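Local atomic coordinates of neutral proteinase inhibitor ScNPI (Streptomyces caespitosus, PDB entry 4HWX), a protein that probably inhibits proteinases of two classes at once, among them subtilisin-type serine proteinases, as a secreted homodimer of the Streptomyces subtilisin inhibitor family. Residues V13-G18 with T23-T28; Y34-E37 with P43-A46; G55-L60 with V90-T95. All coordinates share one frame; numbering follows the deposited sequence.

All three contacts reach one antiparallel sheet, and they follow each other along the chain, each closing before the next opens. Interaction 1 joins strands 8-15 and 23-32 at the turn end of their hairpin. Interaction 2, its centre about 23 Å away, sets the start of helix 43-52 against strand 36-37, the sheet neighbour of 23-32. Interaction 3 lays the 55-60 loop on strand 88-96, with its centre about 15 Å from that of interaction 1 and 19 Å from that of interaction 2. Interactions 1 and 3 touch at S17 and T95. Interaction 1 thus joins two strands, while interactions 2 and 3 tie a helix and a long loop to the sheet of the subtilisin-inhibitor fold.

Interaction 1. Residues V13-G18 with T23-T28; sequences VIQGSG and TVLRAT
T23 accepts a hydrogen bond from Q15 through its carbonyl oxygen, with Q15 N 2.9 Å from T23 O, and the same oxygen lies near I14 CA in a CA-H...O contact. A water held by T23 N also donates to Q15 O, bridging the two backbones. V24 stands opposite I14 in a non-hydrogen-bonded pair, and its CG2 meets I14 CG1 at 4.2 Å. At L25 the backbone turns helical (phi -74°, psi -46°), which lets two successive amides face V13 O: L25 N binds it at 2.8 Å, R26 N only weakly at 3.5 Å. The L25 side chain crosses that of Q15 at about a right angle, CD2 lying 3.8 Å from Q15 CB. R26 O in turn receives V13 N at 3.0 Å. With CG placed between its backbone N and carbonyl carbon (chi1 59°), the R26 side chain runs beside V13, and V13 CG1 sits over one guanidinium face, toward its rim, 3.8 Å from R26 NH2. F114 O takes the R26 NE bond. Shortened to an alanine here, the side chain would probably leave the flank of V13 without its guanidinium cover and F114 O without that donor. Two residues, L25 and R26, thus oppose V13 alone: a classic beta bulge in the antiparallel hairpin of strands 8-15 and 23-32.

Interaction 2. Residues Y34-E37 with P43-A46; sequences YTAE and PRAA
R44 NH2 donates to the backbone oxygen of Y34, with 2.9 Å between R44 NH2 and Y34 O and an N-H...O angle of 155°. Y34 O lies at the guanidinium edge, practically in its plane, but the donor approaches from above the plane of the Y34 carbonyl. The second terminal nitrogen, R44 NH1, binds A33 O, so one guanidinium holds two successive carbonyls of the chain leading into strand 36-37. That double grip should limit rotation of the group.

The arginine reaches this position through a bent chain: bends at chi2 (68°) and chi3 (78°) bring the guanidinium flat over the methyl of A36. A36 CB points at the helix and lies over one face of the guanidinium, toward its rim, 3.6 Å from R44 NE. The same methyl also rests 3.5 Å from R44 N, so backbone and side chain of the arginine close round it together.

P43 completes the apolar part. Its CB packs 3.9 Å from A36 CB and approaches A36 O to 3.5 Å, while the proline also touches L30 of the neighbouring strand 23-32. On the other side of strand 36-37, T35 OG1 donates to E37 OE2 at 2.7 Å, and that oxygen accepts on its anti lone pair; both side chains leave their backbone away from the helix.

The contact lies at the surface, and the R44 guanidinium also makes a weak bond to a glycerol probably taken up from the crystallisation liquor. The arrangement is the first turn of a helix, opened by a proline, packed on strand 36-37, an edge strand of the antiparallel sheet within this chain, in a subtilisin-inhibitor fold.

Interaction 3. Residues G55-L60 with V90-T95; sequences GELNRL and VAWKHT. With ACT (acetate ion), chain E.
W92 is met by two neighbouring residues of the 55-60 loop in different ways, one over its face and one at its edge. L57 CB stands over the five-membered ring, 3.6 Å from the centroid of that W92 ring and only 6° off its normal, a CH-pi contact. At the edge, W92 NE1 donates to N58 OD1 at 2.9 Å in a nearly straight bond (167° at the hydrogen). The acceptor sits in the indole plane, whereas NE1 lies above the plane of the N58 amide, the two flat groups being strongly tilted against each other.

Beyond the indole, L57 CD2 meets V90 CG1 tip to tip at 4.0 Å, so the leucine spans two alternate residues of strand 88-96. The trans first torsion of W92 (chi1 180°) extends its ring from the strand toward the loop, and it also packs on V79 and A81 of strand 77-82.

The second shell fixes N58. Its backbone N donates to E56 OE1 at 3.1 Å, on the anti lone pair of that carboxylate, and the 3-10 turn is closed by backbone bonds from R59 N to E56 O and from L60 N to L57 O. A water donates both to N58 OD1, at 3.1 Å, and to K93 O, so N58 OD1 has two donors, the indole N-H and this water; the water also hydrogen-bonds to H94 ND1. On the far side of that imidazole, H94 NE2 donates, at 2.9 Å, to OXT of an acetate that probably came from the crystallisation liquor.

A 3-10 turn from the long connection between helix 43-52 and strand 77-82 is thereby laid against strand 88-96, which lies between 77-82 and the short strand 84-85 in the antiparallel sheet of the subtilisin-inhibitor fold.

Interaction 1. Residues V13-G18 with T23-T28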
loop_
_atom_site.group_PDB
_atom_site.type_symbol
_atom_site.label_atom_id
_atom_site.label_comp_id
_atom_site.label_asym_id
_atom_site.label_seq_id
_atom_site.Cartn_x
_atom_site.Cartn_y
_atom_site.Cartn_z
ATOM N N VAL A 13 4.490 -9.103 4.940
ATOM C CA VAL A 13 5.194 -10.383 4.939
ATOM C C VAL A 13 4.096 -11.446 4.978
ATOM O O VAL A 13 3.262 -11.452 5.892
ATOM C CB VAL A 13 6.227 -10.510 6.084
ATOM C CG1 VAL A 13 6.894 -11.874 6.064
ATOM C CG2 VAL A 13 7.268 -9.403 6.027
ATOM N N ILE A 14 4.096 -12.319 3.960
ATOM C CA ILE A 14 3.088 -13.338 3.743
ATOM C C ILE A 14 3.633 -14.763 3.929
ATOM O O ILE A 14 4.708 -15.098 3.427
ATOM C CB ILE A 14 2.503 -13.146 2.305
ATOM C CG1 ILE A 14 1.898 -11.736 2.132
ATOM C CG2 ILE A 14 1.479 -14.230 1.973
ATOM C CD1 ILE A 14 1.540 -11.374 0.631
ATOM N N GLN A 15 2.863 -15.605 4.639
ATOM C CA GLN A 15 3.195 -17.015 4.812
ATOM C C GLN A 15 2.708 -17.739 3.554
ATOM O O GLN A 15 1.492 -17.901 3.361
ATOM C CB GLN A 15 2.541 -17.570 6.089
ATOM C CG GLN A 15 2.955 -18.998 6.437
ATOM C CD GLN A 15 2.135 -19.510 7.596
ATOM O OE1 GLN A 15 2.568 -19.485 8.754
ATOM N NE2 GLN A 15 0.901 -19.911 7.320
ATOM N N GLY A 16 3.647 -18.074 2.671
ATOM C CA GLY A 16 3.350 -18.700 1.385
ATOM C C GLY A 16 4.022 -18.007 0.213
ATOM O O GLY A 16 4.908 -17.164 0.397
ATOM N N SER A 17 3.606 -18.369 -1.010
ATOM C CA SER A 17 4.181 -17.844 -2.262
ATOM C C SER A 17 3.478 -16.578 -2.801
ATOM O O SER A 17 3.870 -16.072 -3.852
ATOM C CB SER A 17 4.158 -18.932 -3.335
ATOM O OG SER A 17 5.006 -20.009 -2.964
ATOM N N GLY A 18 2.477 -16.076 -2.083
ATOM C CA GLY A 18 1.744 -14.880 -2.489
ATOM C C GLY A 18 0.413 -15.138 -3.176
ATOM O O GLY A 18 -0.037 -14.325 -3.993
ATOM N N THR A 23 -1.995 -16.311 4.271
ATOM C CA THR A 23 -2.052 -15.560 5.522
ATOM C C THR A 23 -0.985 -14.459 5.541
ATOM O O THR A 23 0.200 -14.724 5.308
ATOM C CB THR A 23 -1.866 -16.541 6.696
ATOM O OG1 THR A 23 -2.959 -17.461 6.686
ATOM C CG2 THR A 23 -1.778 -15.845 8.055
ATOM N N VAL A 24 -1.410 -13.235 5.858
ATOM C CA VAL A 24 -0.510 -12.090 5.986
ATOM C C VAL A 24 -0.040 -12.121 7.431
ATOM O O VAL A 24 -0.859 -11.987 8.330
ATOM C CB VAL A 24 -1.195 -10.753 5.585
ATOM C CG1 VAL A 24 -0.252 -9.562 5.772
ATOM C CG2 VAL A 24 -1.719 -10.809 4.146
ATOM N N LEU A 25 1.260 -12.342 7.654
ATOM C CA LEU A 25 1.832 -12.439 9.000
ATOM C C LEU A 25 1.926 -11.065 9.672
ATOM O O LEU A 25 1.588 -10.935 10.848
ATOM C CB LEU A 25 3.241 -13.108 8.944
ATOM C CG LEU A 25 3.310 -14.554 8.373
ATOM C CD1 LEU A 25 4.774 -15.011 8.198
ATOM C CD2 LEU A 25 2.560 -15.549 9.268
ATOM N N ARG A 26 2.422 -10.052 8.944
ATOM C CA ARG A 26 2.623 -8.734 9.531
ATOM C C ARG A 26 2.718 -7.689 8.437
ATOM O O ARG A 26 2.984 -8.020 7.282
ATOM C CB ARG A 26 3.888 -8.716 10.449
ATOM C CG ARG A 26 5.200 -9.074 9.760
ATOM C CD ARG A 26 6.305 -9.308 10.783
ATOM N NE ARG A 26 7.568 -9.629 10.122
ATOM C CZ ARG A 26 7.921 -10.849 9.736
ATOM N NH1 ARG A 26 7.118 -11.883 9.966
ATOM N NH2 ARG A 26 9.073 -11.046 9.118
ATOM N N ALA A 27 2.488 -6.439 8.803
ATOM C CA ALA A 27 2.524 -5.333 7.858
ATOM C C ALA A 27 2.850 -4.019 8.526
ATOM O O ALA A 27 2.544 -3.844 9.711
ATOM C CB ALA A 27 1.173 -5.208 7.157
ATOM N N THR A 28 3.427 -3.066 7.742
ATOM C CA THR A 28 3.673 -1.697 8.202
ATOM C C THR A 28 3.314 -0.667 7.135
ATOM O O THR A 28 3.343 -0.966 5.936
ATOM C CB THR A 28 5.131 -1.452 8.633
ATOM O OG1 THR A 28 6.005 -1.767 7.553
ATOM C CG2 THR A 28 5.520 -2.194 9.906
HETATM O O HOH W 1 -0.792 -19.015 4.514
#

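Interaction 2. Residues Y34-E37 with P43-A46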
loop_
_atom_site.group_PDB
_atom_site.type_symbol
_atom_site.label_atom_id
_atom_site.label_comp_id
_atom_site.label_asym_id
_atom_site.label_seq_id
_atom_site.Cartn_x
_atom_site.Cartn_y
_atom_site.Cartn_z
ATOM N N TYR A 34 8.372 15.704 4.919
ATOM C CA TYR A 34 9.050 16.500 5.956
ATOM C C TYR A 34 9.228 15.636 7.197
ATOM O O TYR A 34 10.278 15.670 7.841
ATOM C CB TYR A 34 8.281 17.801 6.270
ATOM C CG TYR A 34 8.532 18.854 5.216
ATOM C CD1 TYR A 34 9.551 19.791 5.370
ATOM C CD2 TYR A 34 7.832 18.843 4.012
ATOM C CE1 TYR A 34 9.824 20.729 4.378
ATOM C CE2 TYR A 34 8.107 19.769 3.008
ATOM C CZ TYR A 34 9.103 20.713 3.195
ATOM O OH TYR A 34 9.385 21.612 2.196
ATOM N N THR A 35 8.214 14.810 7.478
ATOM C CA THR A 35 8.279 13.822 8.531
ATOM C C THR A 35 8.352 12.457 7.858
ATOM O O THR A 35 7.922 12.278 6.712
ATOM C CB THR A 35 7.078 13.921 9.493
ATOM O OG1 THR A 35 5.879 13.793 8.739
ATOM C CG2 THR A 35 7.058 15.227 10.293
ATOM N N ALA A 36 8.935 11.515 8.563
ATOM C CA ALA A 36 8.987 10.121 8.181
ATOM C C ALA A 36 8.153 9.451 9.217
ATOM O O ALA A 36 8.488 9.548 10.405
ATOM C CB ALA A 36 10.422 9.618 8.184
ATOM N N GLU A 37 7.002 8.876 8.819
ATOM C CA GLU A 37 6.104 8.276 9.817
ATOM C C GLU A 37 5.330 7.079 9.298
ATOM O O GLU A 37 5.329 6.796 8.101
ATOM C CB GLU A 37 5.112 9.326 10.363
ATOM C CG GLU A 37 4.342 10.094 9.301
ATOM C CD GLU A 37 3.478 11.189 9.889
ATOM O OE1 GLU A 37 2.381 10.872 10.403
ATOM O OE2 GLU A 37 3.910 12.363 9.859
ATOM N N PRO A 43 11.090 4.630 10.685
ATOM C CA PRO A 43 10.604 5.262 9.443
ATOM C C PRO A 43 11.644 6.000 8.601
ATOM O O PRO A 43 11.704 5.733 7.403
ATOM C CB PRO A 43 9.519 6.222 9.916
ATOM C CG PRO A 43 9.115 5.730 11.240
ATOM C CD PRO A 43 10.315 5.098 11.851
ATOM N N ARG A 44 12.443 6.913 9.192
ATOM C CA ARG A 44 13.426 7.652 8.391
ATOM C C ARG A 44 14.452 6.721 7.745
ATOM O O ARG A 44 14.752 6.896 6.565
ATOM C CB ARG A 44 14.119 8.759 9.198
ATOM C CG ARG A 44 14.947 9.688 8.297
ATOM C CD ARG A 44 14.071 10.513 7.373
ATOM N NE ARG A 44 13.463 11.634 8.093
ATOM C CZ ARG A 44 12.624 12.505 7.548
ATOM N NH1 ARG A 44 12.259 12.379 6.281
ATOM N NH2 ARG A 44 12.144 13.513 8.266
ATOM N N ALA A 45 14.955 5.722 8.494
ATOM C CA ALA A 45 15.922 4.750 7.981
ATOM C C ALA A 45 15.337 3.937 6.792
ATOM O O ALA A 45 16.046 3.705 5.797
ATOM C CB ALA A 45 16.373 3.820 9.098
ATOM N N ALA A 46 14.038 3.548 6.877
ATOM C CA ALA A 46 13.341 2.832 5.792
ATOM C C ALA A 46 13.190 3.767 4.558
ATOM O O ALA A 46 13.489 3.348 3.444
ATOM C CB ALA A 46 11.975 2.352 6.280
#

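Interaction 3. Residues G55-L60 with V90-T95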
loop_
_atom_site.group_PDB
_atom_site.type_symbol
_atom_site.label_atom_id
_atom_site.label_comp_id
_atom_site.label_asym_id
_atom_site.label_seq_id
_atom_site.Cartn_x
_atom_site.Cartn_y
_atom_site.Cartn_z
ATOM N N GLY A 55 14.137 3.513 -6.982
ATOM C CA GLY A 55 12.881 2.934 -7.460
ATOM C C GLY A 55 12.899 1.472 -7.877
ATOM O O GLY A 55 11.848 0.925 -8.226
ATOM N N GLU A 56 14.087 0.825 -7.888
ATOM C CA GLU A 56 14.185 -0.586 -8.261
ATOM C C GLU A 56 14.347 -1.387 -6.971
ATOM O O GLU A 56 15.461 -1.568 -6.475
ATOM C CB GLU A 56 15.323 -0.838 -9.284
ATOM C CG GLU A 56 15.474 -2.306 -9.690
ATOM C CD GLU A 56 14.183 -3.032 -10.035
ATOM O OE1 GLU A 56 13.641 -3.765 -9.166
ATOM O OE2 GLU A 56 13.689 -2.820 -11.168
ATOM N N LEU A 57 13.215 -1.854 -6.414
ATOM C CA LEU A 57 13.190 -2.537 -5.124
ATOM C C LEU A 57 13.912 -3.879 -5.100
ATOM O O LEU A 57 14.172 -4.373 -4.008
ATOM C CB LEU A 57 11.764 -2.667 -4.570
ATOM C CG LEU A 57 11.296 -1.429 -3.777
ATOM C CD1 LEU A 57 11.200 -0.172 -4.657
ATOM C CD2 LEU A 57 9.950 -1.677 -3.131
ATOM N N ASN A 58 14.351 -4.417 -6.251
ATOM C CA ASN A 58 15.198 -5.625 -6.217
ATOM C C ASN A 58 16.538 -5.282 -5.526
ATOM O O ASN A 58 17.224 -6.175 -5.038
ATOM C CB ASN A 58 15.459 -6.169 -7.627
ATOM C CG ASN A 58 14.343 -7.004 -8.186
ATOM O OD1 ASN A 58 13.428 -7.431 -7.480
ATOM N ND2 ASN A 58 14.410 -7.262 -9.482
ATOM N N ARG A 59 16.898 -3.978 -5.499
ATOM C CA ARG A 59 18.112 -3.467 -4.848
ATOM C C ARG A 59 18.010 -3.541 -3.312
ATOM O O ARG A 59 19.021 -3.329 -2.645
ATOM C CB ARG A 59 18.453 -2.034 -5.313
ATOM C CG ARG A 59 18.937 -2.027 -6.754
ATOM C CD ARG A 59 19.219 -0.653 -7.320
ATOM N NE ARG A 59 19.446 -0.758 -8.761
ATOM C CZ ARG A 59 19.285 0.226 -9.642
ATOM N NH1 ARG A 59 18.898 1.431 -9.239
ATOM N NH2 ARG A 59 19.506 0.013 -10.930
ATOM N N LEU A 60 16.815 -3.872 -2.748
ATOM C CA LEU A 60 16.651 -4.087 -1.295
ATOM C C LEU A 60 17.332 -5.417 -0.900
ATOM O O LEU A 60 17.684 -5.611 0.253
ATOM C CB LEU A 60 15.163 -4.104 -0.867
ATOM C CG LEU A 60 14.385 -2.779 -0.961
ATOM C CD1 LEU A 60 12.942 -2.969 -0.582
ATOM C CD2 LEU A 60 15.000 -1.697 -0.089
ATOM N N VAL A 90 4.324 1.831 -7.169
ATOM C CA VAL A 90 5.158 0.676 -6.817
ATOM C C VAL A 90 4.233 -0.513 -6.496
ATOM O O VAL A 90 3.299 -0.354 -5.739
ATOM C CB VAL A 90 6.113 1.001 -5.619
ATOM C CG1 VAL A 90 6.832 -0.260 -5.103
ATOM C CG2 VAL A 90 7.130 2.088 -5.989
ATOM N N ALA A 91 4.513 -1.677 -7.082
ATOM C CA ALA A 91 3.838 -2.961 -6.878
ATOM C C ALA A 91 4.926 -3.991 -7.036
ATOM O O ALA A 91 5.330 -4.308 -8.161
ATOM C CB ALA A 91 2.705 -3.150 -7.890
ATOM N N TRP A 92 5.530 -4.380 -5.904
ATOM C CA TRP A 92 6.691 -5.268 -5.905
ATOM C C TRP A 92 6.510 -6.409 -4.921
ATOM O O TRP A 92 5.880 -6.243 -3.874
ATOM C CB TRP A 92 7.963 -4.464 -5.561
ATOM C CG TRP A 92 9.252 -5.249 -5.513
ATOM C CD1 TRP A 92 10.091 -5.513 -6.560
ATOM C CD2 TRP A 92 9.871 -5.816 -4.349
ATOM N NE1 TRP A 92 11.189 -6.216 -6.125
ATOM C CE2 TRP A 92 11.085 -6.411 -4.768
ATOM C CE3 TRP A 92 9.543 -5.841 -2.980
ATOM C CZ2 TRP A 92 11.951 -7.053 -3.875
ATOM C CZ3 TRP A 92 10.421 -6.444 -2.091
ATOM C CH2 TRP A 92 11.615 -7.037 -2.539
ATOM N N LYS A 93 7.063 -7.574 -5.271
ATOM C CA LYS A 93 7.064 -8.725 -4.377
ATOM C C LYS A 93 8.302 -9.590 -4.629
ATOM O O LYS A 93 8.930 -9.497 -5.686
ATOM C CB LYS A 93 5.772 -9.558 -4.487
ATOM C CG LYS A 93 5.578 -10.272 -5.826
ATOM C CD LYS A 93 4.285 -11.083 -5.832
ATOM C CE LYS A 93 3.990 -11.678 -7.190
ATOM N NZ LYS A 93 2.659 -12.347 -7.231
ATOM N N HIS A 94 8.644 -10.420 -3.646
ATOM C CA HIS A 94 9.744 -11.389 -3.737
ATOM C C HIS A 94 9.457 -12.517 -2.795
ATOM O O HIS A 94 9.131 -12.259 -1.639
ATOM C CB HIS A 94 11.126 -10.771 -3.437
ATOM C CG HIS A 94 12.255 -11.685 -3.808
ATOM N ND1 HIS A 94 12.856 -11.625 -5.061
ATOM C CD2 HIS A 94 12.825 -12.694 -3.099
ATOM C CE1 HIS A 94 13.792 -12.566 -5.057
ATOM N NE2 HIS A 94 13.810 -13.238 -3.903
ATOM N N THR A 95 9.562 -13.760 -3.291
ATOM C CA THR A 95 9.340 -14.994 -2.517
ATOM C C THR A 95 10.689 -15.626 -2.158
ATOM O O THR A 95 11.531 -15.822 -3.032
ATOM C CB THR A 95 8.457 -15.986 -3.297
ATOM O OG1 THR A 95 7.221 -15.350 -3.608
ATOM C CG2 THR A 95 8.167 -17.276 -2.508
HETATM C C ACT E . 16.637 -15.364 -3.591
HETATM O O ACT E . 17.234 -16.364 -4.049
HETATM O OXT ACT E . 15.521 -15.487 -3.099
HETATM C CH3 ACT E . 17.290 -14.006 -3.664
HETATM O O HOH W 2 11.569 -9.812 -6.735
#